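Local coordinates for aclacinomycin-N/aclacinomycin-A oxidase (Streptomyces galilaeus, PDB 2IPI), which catalyses the last two steps of aclacinomycin biosynthesis, oxidising the terminal sugar of the antibiotic with oxygen and a bicovalently bound FAD, at residues Trp428-Pro431 with Ala432-Asp435; Gly464-Ile467 with Asn468-Asp471. One frame throughout, in Å; residues are numbered along the deposited sequence.

Interaction 1 of 2, residues Trp428-Pro431 with Ala432-Asp435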
loop_
_atom_site.group_PDB
_atom_site.type_symbol
_atom_site.label_atom_id
_atom_site.label_comp_id
_atom_site.label_asym_id
_atom_site.label_seq_id
_atom_site.Cartn_x
_atom_site.Cartn_y
_atom_site.Cartn_z
ATOM N N TRP A 428 -8.801 -17.439 0.859
ATOM C CA TRP A 428 -9.217 -18.832 0.690
ATOM C C TRP A 428 -8.387 -19.584 -0.341
ATOM O O TRP A 428 -7.506 -19.050 -0.993
ATOM C CB TRP A 428 -10.689 -18.942 0.322
ATOM C CG TRP A 428 -11.204 -18.451 -0.975
ATOM C CD1 TRP A 428 -11.536 -19.228 -2.060
ATOM C CD2 TRP A 428 -11.469 -17.094 -1.367
ATOM N NE1 TRP A 428 -11.988 -18.437 -3.088
ATOM C CE2 TRP A 428 -11.958 -17.128 -2.696
ATOM C CE3 TRP A 428 -11.353 -15.850 -0.749
ATOM C CZ2 TRP A 428 -12.316 -15.972 -3.392
ATOM C CZ3 TRP A 428 -11.710 -14.709 -1.441
ATOM C CH2 TRP A 428 -12.188 -14.774 -2.751
ATOM N N MET A 429 -8.706 -20.871 -0.470
ATOM C CA MET A 429 -7.967 -21.691 -1.419
ATOM C C MET A 429 -8.821 -22.142 -2.591
ATOM O O MET A 429 -8.385 -22.214 -3.739
ATOM C CB MET A 429 -7.404 -22.950 -0.737
ATOM C CG MET A 429 -6.414 -23.655 -1.650
ATOM S SD MET A 429 -5.422 -24.918 -0.831
ATOM C CE MET A 429 -4.809 -24.043 0.602
ATOM N N ASP A 430 -10.102 -22.466 -2.320
ATOM C CA ASP A 430 -10.818 -23.058 -3.446
ATOM C C ASP A 430 -11.735 -22.069 -4.169
ATOM O O ASP A 430 -12.531 -21.398 -3.524
ATOM C CB ASP A 430 -11.584 -24.297 -2.970
ATOM C CG ASP A 430 -12.761 -24.515 -3.911
ATOM O OD1 ASP A 430 -12.626 -25.260 -4.899
ATOM O OD2 ASP A 430 -13.789 -23.878 -3.597
ATOM N N PRO A 431 -11.549 -22.034 -5.488
ATOM C CA PRO A 431 -12.350 -21.206 -6.386
ATOM C C PRO A 431 -13.838 -21.563 -6.362
ATOM O O PRO A 431 -14.672 -20.721 -6.697
ATOM C CB PRO A 431 -11.778 -21.509 -7.768
ATOM C CG PRO A 431 -10.909 -22.701 -7.632
ATOM C CD PRO A 431 -10.511 -22.808 -6.196
ATOM N N ALA A 432 -14.161 -22.794 -5.980
ATOM C CA ALA A 432 -15.551 -23.203 -5.804
ATOM C C ALA A 432 -16.233 -22.392 -4.710
ATOM O O ALA A 432 -17.453 -22.235 -4.699
ATOM C CB ALA A 432 -15.635 -24.699 -5.527
ATOM N N HIS A 433 -15.474 -21.844 -3.768
ATOM C CA HIS A 433 -16.028 -21.022 -2.697
ATOM C C HIS A 433 -15.853 -19.532 -2.949
ATOM O O HIS A 433 -16.025 -18.730 -2.034
ATOM C CB HIS A 433 -15.373 -21.364 -1.348
ATOM C CG HIS A 433 -15.080 -22.813 -1.122
ATOM N ND1 HIS A 433 -13.927 -23.246 -0.513
ATOM C CD2 HIS A 433 -15.775 -23.931 -1.437
ATOM C CE1 HIS A 433 -13.924 -24.564 -0.450
ATOM N NE2 HIS A 433 -15.041 -25.008 -0.998
ATOM N N ASP A 434 -15.508 -19.099 -4.151
ATOM C CA ASP A 434 -15.389 -17.665 -4.421
ATOM C C ASP A 434 -16.646 -16.892 -4.049
ATOM O O ASP A 434 -16.665 -15.769 -3.544
ATOM C CB ASP A 434 -15.100 -17.453 -5.914
ATOM C CG ASP A 434 -13.704 -17.820 -6.351
ATOM O OD1 ASP A 434 -12.897 -18.329 -5.535
ATOM O OD2 ASP A 434 -13.388 -17.589 -7.548
ATOM N N ASP A 435 -17.790 -17.524 -4.327
ATOM C CA ASP A 435 -19.069 -16.872 -4.059
ATOM C C ASP A 435 -19.307 -16.655 -2.574
ATOM O O ASP A 435 -19.747 -15.585 -2.142
ATOM C CB ASP A 435 -20.211 -17.694 -4.677
ATOM C CG ASP A 435 -20.241 -17.524 -6.193
ATOM O OD1 ASP A 435 -20.060 -16.383 -6.667
ATOM O OD2 ASP A 435 -20.434 -18.536 -6.895
HETATM O O HOH W 1 -11.317 -22.569 0.687
#
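The indole of Trp428 and the carboxylate of Asp434 meet at about a right angle, their planes 73° apart. Trp428 NE1 donates to Asp434 OD1 over 2.6 Å. The acceptor lies in the indole plane but is met on the anti side of the carboxylate, slightly out of its plane, and the N-H...O angle of 146° leaves the bond somewhat bent. Trp428 CG sits between its backbone N and carbonyl carbon (chi1 67°), which, with chi2, brings the pyrrole edge to the aspartate. The same OD1 rests 3.0 Å from Pro431 CA, and Asp434 OD2 has a long, weak ion pair with Arg360. Between these side chains the chain leaves strand 420-428, turns through Pro431 and enters helix 434-448: His433 holds the N-cap position, and Asp434 N donates to Pro431 O at 3.1 Å. Asp430 CB lies over one face of the His433 imidazole in a CH-pi contact, 3.8 Å from the ring centroid. A water at the imidazole edge joins the two residues, 3.0 Å from His433 ND1 and accepting from Asp430 N. Trp428 also touches the bound anthracycline.

Interaction 2 of 2, residues Gly464-Ile467 with Asn468-Asp471. With FAD (flavin-adenine dinucleotide), chain F.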
loop_
_atom_site.group_PDB
_atom_site.type_symbol
_atom_site.label_atom_id
_atom_site.label_comp_id
_atom_site.label_asym_id
_atom_site.label_seq_id
_atom_site.Cartn_x
_atom_site.Cartn_y
_atom_site.Cartn_z
ATOM N N GLY A 464 -11.995 8.433 2.873
ATOM C CA GLY A 464 -12.051 7.584 1.693
ATOM C C GLY A 464 -11.246 6.319 1.849
ATOM O O GLY A 464 -11.096 5.742 2.930
ATOM N N THR A 465 -10.687 5.850 0.724
ATOM C CA THR A 465 -9.831 4.651 0.858
ATOM C C THR A 465 -8.528 4.867 0.100
ATOM O O THR A 465 -8.330 5.990 -0.373
ATOM C CB THR A 465 -10.611 3.389 0.480
ATOM O OG1 THR A 465 -9.731 2.260 0.542
ATOM C CG2 THR A 465 -11.180 3.443 -0.922
ATOM N N PHE A 466 -7.656 3.885 0.018
ATOM C CA PHE A 466 -6.261 3.949 -0.418
ATOM C C PHE A 466 -6.040 3.362 -1.794
ATOM O O PHE A 466 -6.455 2.223 -2.008
ATOM C CB PHE A 466 -5.449 3.156 0.613
ATOM C CG PHE A 466 -3.954 3.052 0.436
ATOM C CD1 PHE A 466 -3.199 4.141 0.037
ATOM C CD2 PHE A 466 -3.313 1.851 0.667
ATOM C CE1 PHE A 466 -1.830 4.029 -0.118
ATOM C CE2 PHE A 466 -1.943 1.724 0.525
ATOM C CZ PHE A 466 -1.199 2.819 0.137
ATOM N N ILE A 467 -5.403 4.045 -2.743
ATOM C CA ILE A 467 -5.283 3.503 -4.090
ATOM C C ILE A 467 -4.640 2.127 -4.157
ATOM O O ILE A 467 -4.986 1.308 -5.015
ATOM C CB ILE A 467 -4.512 4.442 -5.054
ATOM C CG1 ILE A 467 -3.017 4.496 -4.746
ATOM C CG2 ILE A 467 -5.126 5.820 -5.086
ATOM C CD1 ILE A 467 -2.522 5.855 -4.353
ATOM N N ASN A 468 -3.704 1.779 -3.270
ATOM C CA ASN A 468 -3.063 0.470 -3.340
ATOM C C ASN A 468 -3.938 -0.639 -2.773
ATOM O O ASN A 468 -3.538 -1.805 -2.638
ATOM C CB ASN A 468 -1.728 0.525 -2.585
ATOM C CG ASN A 468 -0.564 0.899 -3.482
ATOM O OD1 ASN A 468 -0.716 1.312 -4.634
ATOM N ND2 ASN A 468 0.628 0.729 -2.919
ATOM N N TYR A 469 -5.163 -0.266 -2.446
ATOM C CA TYR A 469 -6.280 -1.098 -2.106
ATOM C C TYR A 469 -7.384 -0.945 -3.157
ATOM O O TYR A 469 -8.447 -0.412 -2.834
ATOM C CB TYR A 469 -6.878 -0.724 -0.753
ATOM C CG TYR A 469 -5.992 -0.819 0.468
ATOM C CD1 TYR A 469 -6.466 -0.297 1.666
ATOM C CD2 TYR A 469 -4.735 -1.399 0.452
ATOM C CE1 TYR A 469 -5.716 -0.346 2.825
ATOM C CE2 TYR A 469 -3.967 -1.459 1.606
ATOM C CZ TYR A 469 -4.466 -0.931 2.780
ATOM O OH TYR A 469 -3.730 -0.976 3.943
ATOM N N PRO A 470 -7.152 -1.362 -4.391
ATOM C CA PRO A 470 -8.205 -1.235 -5.409
ATOM C C PRO A 470 -9.420 -2.087 -5.043
ATOM O O PRO A 470 -9.193 -3.203 -4.570
ATOM C CB PRO A 470 -7.565 -1.821 -6.664
ATOM C CG PRO A 470 -6.574 -2.800 -6.090
ATOM C CD PRO A 470 -5.964 -1.992 -4.978
ATOM N N ASP A 471 -10.610 -1.540 -5.278
ATOM C CA ASP A 471 -11.850 -2.289 -5.076
ATOM C C ASP A 471 -12.843 -1.933 -6.196
ATOM O O ASP A 471 -13.422 -0.856 -6.182
ATOM C CB ASP A 471 -12.461 -1.986 -3.724
ATOM C CG ASP A 471 -13.760 -2.729 -3.467
ATOM O OD1 ASP A 471 -13.956 -3.819 -4.007
ATOM O OD2 ASP A 471 -14.607 -2.188 -2.722
HETATM P PA FAD F . 2.212 -5.033 -9.344
HETATM O O1A FAD F . 1.114 -5.894 -9.549
HETATM O O2A FAD F . 3.328 -5.369 -10.227
HETATM O O5B FAD F . 1.796 -3.528 -9.531
HETATM C C5B FAD F . 0.688 -2.985 -8.935
HETATM C C4B FAD F . 0.181 -1.795 -9.745
HETATM O O4B FAD F . 1.267 -0.982 -10.094
HETATM C C3B FAD F . -0.413 -2.247 -11.092
HETATM O O3B FAD F . -1.351 -1.339 -11.543
HETATM C C2B FAD F . 0.784 -2.207 -12.027
HETATM O O2B FAD F . 0.479 -2.084 -13.390
HETATM C C1B FAD F . 1.513 -1.011 -11.455
HETATM N N9A FAD F . 2.949 -0.973 -11.794
HETATM C C8A FAD F . 3.850 -1.944 -11.596
HETATM N N7A FAD F . 5.048 -1.551 -12.004
HETATM C C5A FAD F . 4.908 -0.320 -12.495
HETATM C C6A FAD F . 5.807 0.581 -13.053
HETATM N N6A FAD F . 7.044 0.264 -13.093
HETATM N N1A FAD F . 5.381 1.770 -13.446
HETATM C C2A FAD F . 4.116 2.078 -13.280
HETATM N N3A FAD F . 3.236 1.256 -12.740
HETATM C C4A FAD F . 3.608 0.069 -12.366
HETATM N N1 FAD F . 0.945 -1.449 0.764
HETATM C C2 FAD F . 1.260 -0.481 1.687
HETATM O O2 FAD F . 1.107 0.648 1.505
HETATM N N3 FAD F . 1.786 -0.884 2.884
HETATM C C4 FAD F . 2.008 -2.217 3.181
HETATM O O4 FAD F . 2.557 -2.504 4.207
HETATM C C4X FAD F . 1.701 -3.189 2.227
HETATM N N5 FAD F . 1.873 -4.520 2.472
HETATM C C5X FAD F . 1.638 -5.459 1.521
HETATM C C6 FAD F . 1.911 -6.806 1.767
HETATM C C7 FAD F . 1.614 -7.740 0.817
HETATM C C7M FAD F . 2.037 -9.143 1.103
HETATM C C8 FAD F . 1.130 -7.356 -0.437
HETATM C C8M FAD F . 1.111 -8.360 -1.568
HETATM C C9 FAD F . 0.893 -6.016 -0.647
HETATM C C9A FAD F . 1.099 -5.053 0.309
HETATM N N10 FAD F . 0.828 -3.719 0.071
HETATM C C10 FAD F . 1.169 -2.786 1.005
HETATM C "C1'" FAD F . -0.221 -3.300 -0.907
HETATM C "C2'" FAD F . 0.261 -3.055 -2.338
HETATM O "O2'" FAD F . -0.056 -4.002 -3.305
HETATM C "C3'" FAD F . 1.732 -2.734 -2.452
HETATM O "O3'" FAD F . 2.091 -1.648 -1.655
HETATM C "C4'" FAD F . 1.974 -2.607 -3.987
HETATM O "O4'" FAD F . 0.865 -2.314 -4.737
HETATM C "C5'" FAD F . 2.642 -3.738 -4.733
HETATM O "O5'" FAD F . 2.989 -3.335 -6.015
HETATM P P FAD F . 3.664 -4.414 -6.920
HETATM O O1P FAD F . 4.676 -3.835 -7.728
HETATM O O2P FAD F . 4.133 -5.433 -6.086
HETATM O O3P FAD F . 2.535 -5.099 -7.791
HETATM O O HOH W 2 -10.385 -0.040 -0.945
#
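Phe466 meets Tyr469 and Asn468 along nearly its whole length. Its CB lies over one face of the Tyr469 ring, 4.2 Å from the centroid, in a CH-pi contact. CG stands anti to the backbone N (chi1 -179°) and turns one edge of the phenyl ring to the phenol face. CD2 projects over the centre of the Tyr469 face and comes within 3.5 Å of Tyr469 CE2. The pair is T-shaped, the edge of Phe466 against the face of Tyr469, with planes at 86° and centroids 4.8 Å apart. Farther out, CE2 of Phe466 packs on Asn468 CB at 3.3 Å. At the far end of the ring Phe466 CE2 and CZ both reach the flavin, with CE2 3.4 Å from FAD O2. One face of the phenyl ring lies over the backbone N of Asn468, and Lys421 adds a cation-pi contact.

Phe466 to Tyr469 form a type I beta turn, closed by Tyr469 N donating to Phe466 O at 2.8 Å. This brings the two aromatic side chains onto the same side of the turn, while Asn468, at its third position, extends toward the cofactor and places ND2 3.1 Å from FAD O3' on the ribityl chain. A water bridges Thr465 OG1 and Tyr469 O, the latter also accepting from the Tyr490 hydroxyl. The phenol OH of Tyr469 is hydrogen-bonded to the bound anthracycline, and its ring meets Trp423. Within the berberine-like region of this FAD-linked oxidase, the turn thus forms part of the active site, Asn468 binding FAD and Tyr469 serving as a proton acceptor in the substrate-binding pocket.

Overall arrangement
Interactions 1 and 2 follow one another along the chain without touching: their centres are 23 Å apart and their nearest atoms about 11 Å. The bound anthracycline touches a residue of each. The centre of interaction 2 is about 8 Å from the centre of the chain, and there the Tyr469 side chain is about 3 Å from the ligand and about 5 Å from that of Tyr397, the other proton acceptor. Interaction 1 lies at the surface, its centre about 25 Å from that of the chain, yet the Trp428 side chain is still about 4 Å from the same ligand and about 5 Å from that of Thr427, which binds aclacinomycin Y. Each contact gives a residue to the one pocket, Trp428 and Tyr469, and interaction 2 also borders FAD.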